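Local structure of fusolin (Unidentified entomopoxvirus, 4OW5) at residues I151-P156 with I171-G176. The protein probably binds chitin through a domain of the lytic polysaccharide monooxygenase family, enhances viral virulence and crystallises in vivo into viral spindles. Residues are numbered along the deposited sequence; the frame is centred on the assembly and turned at random.
Sequences IYITVP and INIFTG. With EDO (1,2-ethanediol), chain B.
Ile151 stands opposite two residues at once, Ile173 and Phe174, the mark of a classic beta bulge in the antiparallel pairing of strands 147-154 and 170-176 of the fibronectin type III-like domain. Its carbonyl O takes both amides: a nearly straight bond from Ile173 N at 2.9 Å and a longer, more bent one from Phe174 N at 3.3 Å. Beyond the bulge, Ile153 and Ile171 face each other as a hydrogen-bonded pair, each N bonded to the other's O.

One face of the sheet carries Tyr152 and Asn172. Asn172 ND2 sits over one face of the phenol ring, 3.5 Å above its plane and offset toward the rim, with the amide plane steeply inclined at 73° to it. Asn172 CG is anti to its own backbone N (chi1 -173°), while CB packs on Tyr152 CE1. The phenol's hydroxyl bonds to Glu150, and Trp167 meets its ring edge-to-face.

The other face is apolar. Ile151 CB meets Phe174 CB at 4.0 Å. Ile153 CG2 presses on Ile173 CG2 at 3.7 Å, the two side chains crossing obliquely, and residues of strand 194-203 pack against both. Past the end of strand 147-154, Val155 CG1 touches both CG1 and CD1 of Ile171, the side chains roughly perpendicular.

Asn172 is held from within its own strand: Thr175 OG1 donates to OD1, and ND2 reaches Phe174 O at 3.1 Å from above the carbonyl plane, on the side of that plane opposite to Ile151 N, which also bonds to this oxygen.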
loop_
_atom_site.group_PDB
_atom_site.type_symbol
_atom_site.label_atom_id
_atom_site.label_comp_id
_atom_site.label_asym_id
_atom_site.label_seq_id
_atom_site.Cartn_x
_atom_site.Cartn_y
_atom_site.Cartn_z
ATOM N N ILE A 151 -7.197 -9.100 21.998
ATOM C CA ILE A 151 -6.517 -8.750 20.750
ATOM C C ILE A 151 -7.352 -7.680 20.095
ATOM O O ILE A 151 -8.587 -7.797 20.037
ATOM C CB ILE A 151 -6.282 -9.968 19.827
ATOM C CG1 ILE A 151 -5.576 -11.118 20.583
ATOM C CG2 ILE A 151 -5.521 -9.557 18.544
ATOM C CD1 ILE A 151 -5.372 -12.400 19.731
ATOM N N TYR A 152 -6.671 -6.633 19.632
ATOM C CA TYR A 152 -7.246 -5.495 18.955
ATOM C C TYR A 152 -6.627 -5.274 17.604
ATOM O O TYR A 152 -5.470 -5.609 17.404
ATOM C CB TYR A 152 -7.056 -4.215 19.770
ATOM C CG TYR A 152 -7.657 -4.268 21.153
ATOM C CD1 TYR A 152 -8.892 -3.693 21.416
ATOM C CD2 TYR A 152 -6.965 -4.836 22.216
ATOM C CE1 TYR A 152 -9.446 -3.716 22.687
ATOM C CE2 TYR A 152 -7.505 -4.862 23.496
ATOM C CZ TYR A 152 -8.763 -4.326 23.722
ATOM O OH TYR A 152 -9.334 -4.320 24.963
ATOM N N ILE A 153 -7.374 -4.641 16.701
ATOM C CA ILE A 153 -6.913 -4.247 15.372
ATOM C C ILE A 153 -7.177 -2.750 15.215
ATOM O O ILE A 153 -8.230 -2.243 15.649
ATOM C CB ILE A 153 -7.535 -5.063 14.203
ATOM C CG1 ILE A 153 -6.868 -4.660 12.866
ATOM C CG2 ILE A 153 -9.066 -4.857 14.104
ATOM C CD1 ILE A 153 -7.202 -5.539 11.725
ATOM N N THR A 154 -6.234 -2.050 14.604
ATOM C CA THR A 154 -6.428 -0.633 14.350
ATOM C C THR A 154 -7.612 -0.393 13.368
ATOM O O THR A 154 -7.893 -1.211 12.489
ATOM C CB THR A 154 -5.174 0.052 13.840
ATOM O OG1 THR A 154 -4.579 -0.755 12.825
ATOM C CG2 THR A 154 -4.183 0.373 14.960
ATOM N N VAL A 155 -8.281 0.725 13.567
ATOM C CA VAL A 155 -9.394 1.188 12.721
ATOM C C VAL A 155 -8.854 1.422 11.304
ATOM O O VAL A 155 -7.673 1.731 11.160
ATOM C CB VAL A 155 -10.123 2.443 13.259
ATOM C CG1 VAL A 155 -10.790 2.179 14.613
ATOM C CG2 VAL A 155 -9.203 3.666 13.327
ATOM N N PRO A 156 -9.700 1.382 10.259
ATOM C CA PRO A 156 -9.169 1.592 8.896
ATOM C C PRO A 156 -8.479 2.938 8.634
ATOM O O PRO A 156 -7.594 2.978 7.801
ATOM C CB PRO A 156 -10.398 1.422 8.003
ATOM C CG PRO A 156 -11.380 0.647 8.841
ATOM C CD PRO A 156 -11.135 1.030 10.244
ATOM N N ILE A 171 -10.055 -1.647 17.808
ATOM C CA ILE A 171 -11.280 -2.434 17.805
ATOM C C ILE A 171 -10.967 -3.807 18.380
ATOM O O ILE A 171 -10.092 -4.495 17.834
ATOM C CB ILE A 171 -11.829 -2.603 16.350
ATOM C CG1 ILE A 171 -12.179 -1.232 15.692
ATOM C CG2 ILE A 171 -13.070 -3.530 16.354
ATOM C CD1 ILE A 171 -12.213 -1.313 14.210
ATOM N N ASN A 172 -11.695 -4.232 19.424
ATOM C CA ASN A 172 -11.485 -5.555 20.000
ATOM C C ASN A 172 -11.995 -6.646 19.042
ATOM O O ASN A 172 -13.137 -6.582 18.587
ATOM C CB ASN A 172 -12.175 -5.678 21.347
ATOM C CG ASN A 172 -11.827 -6.971 22.021
ATOM O OD1 ASN A 172 -12.568 -7.939 21.934
ATOM N ND2 ASN A 172 -10.583 -7.119 22.457
ATOM N N ILE A 173 -11.150 -7.610 18.725
ATOM C CA ILE A 173 -11.510 -8.734 17.851
ATOM C C ILE A 173 -11.368 -10.083 18.571
ATOM O O ILE A 173 -11.766 -11.091 18.004
ATOM C CB ILE A 173 -10.737 -8.749 16.516
ATOM C CG1 ILE A 173 -9.226 -8.919 16.719
ATOM C CG2 ILE A 173 -11.095 -7.498 15.695
ATOM C CD1 ILE A 173 -8.414 -9.023 15.424
ATOM N N PHE A 174 -10.883 -10.092 19.814
ATOM C CA PHE A 174 -10.766 -11.303 20.612
ATOM C C PHE A 174 -10.636 -10.959 22.102
ATOM O O PHE A 174 -9.835 -10.110 22.481
ATOM C CB PHE A 174 -9.558 -12.178 20.185
ATOM C CG PHE A 174 -9.427 -13.478 20.958
ATOM C CD1 PHE A 174 -8.792 -13.510 22.197
ATOM C CD2 PHE A 174 -9.839 -14.685 20.400
ATOM C CE1 PHE A 174 -8.628 -14.704 22.889
ATOM C CE2 PHE A 174 -9.654 -15.894 21.084
ATOM C CZ PHE A 174 -9.098 -15.892 22.346
ATOM N N THR A 175 -11.380 -11.676 22.946
ATOM C CA THR A 175 -11.285 -11.550 24.392
ATOM C C THR A 175 -11.542 -12.902 25.006
ATOM O O THR A 175 -12.616 -13.430 24.795
ATOM C CB THR A 175 -12.288 -10.539 24.954
ATOM O OG1 THR A 175 -12.125 -9.290 24.324
ATOM C CG2 THR A 175 -12.163 -10.396 26.457
ATOM N N GLY A 176 -10.618 -13.390 25.816
ATOM C CA GLY A 176 -10.825 -14.605 26.588
ATOM C C GLY A 176 -9.546 -15.361 26.881
ATOM O O GLY A 176 -8.461 -15.024 26.394
HETATM C C1 EDO B . -14.911 -9.759 20.603
HETATM O O1 EDO B . -15.068 -8.380 20.360
HETATM C C2 EDO B . -15.000 -10.067 22.106
HETATM O O2 EDO B . -15.882 -9.166 22.745
#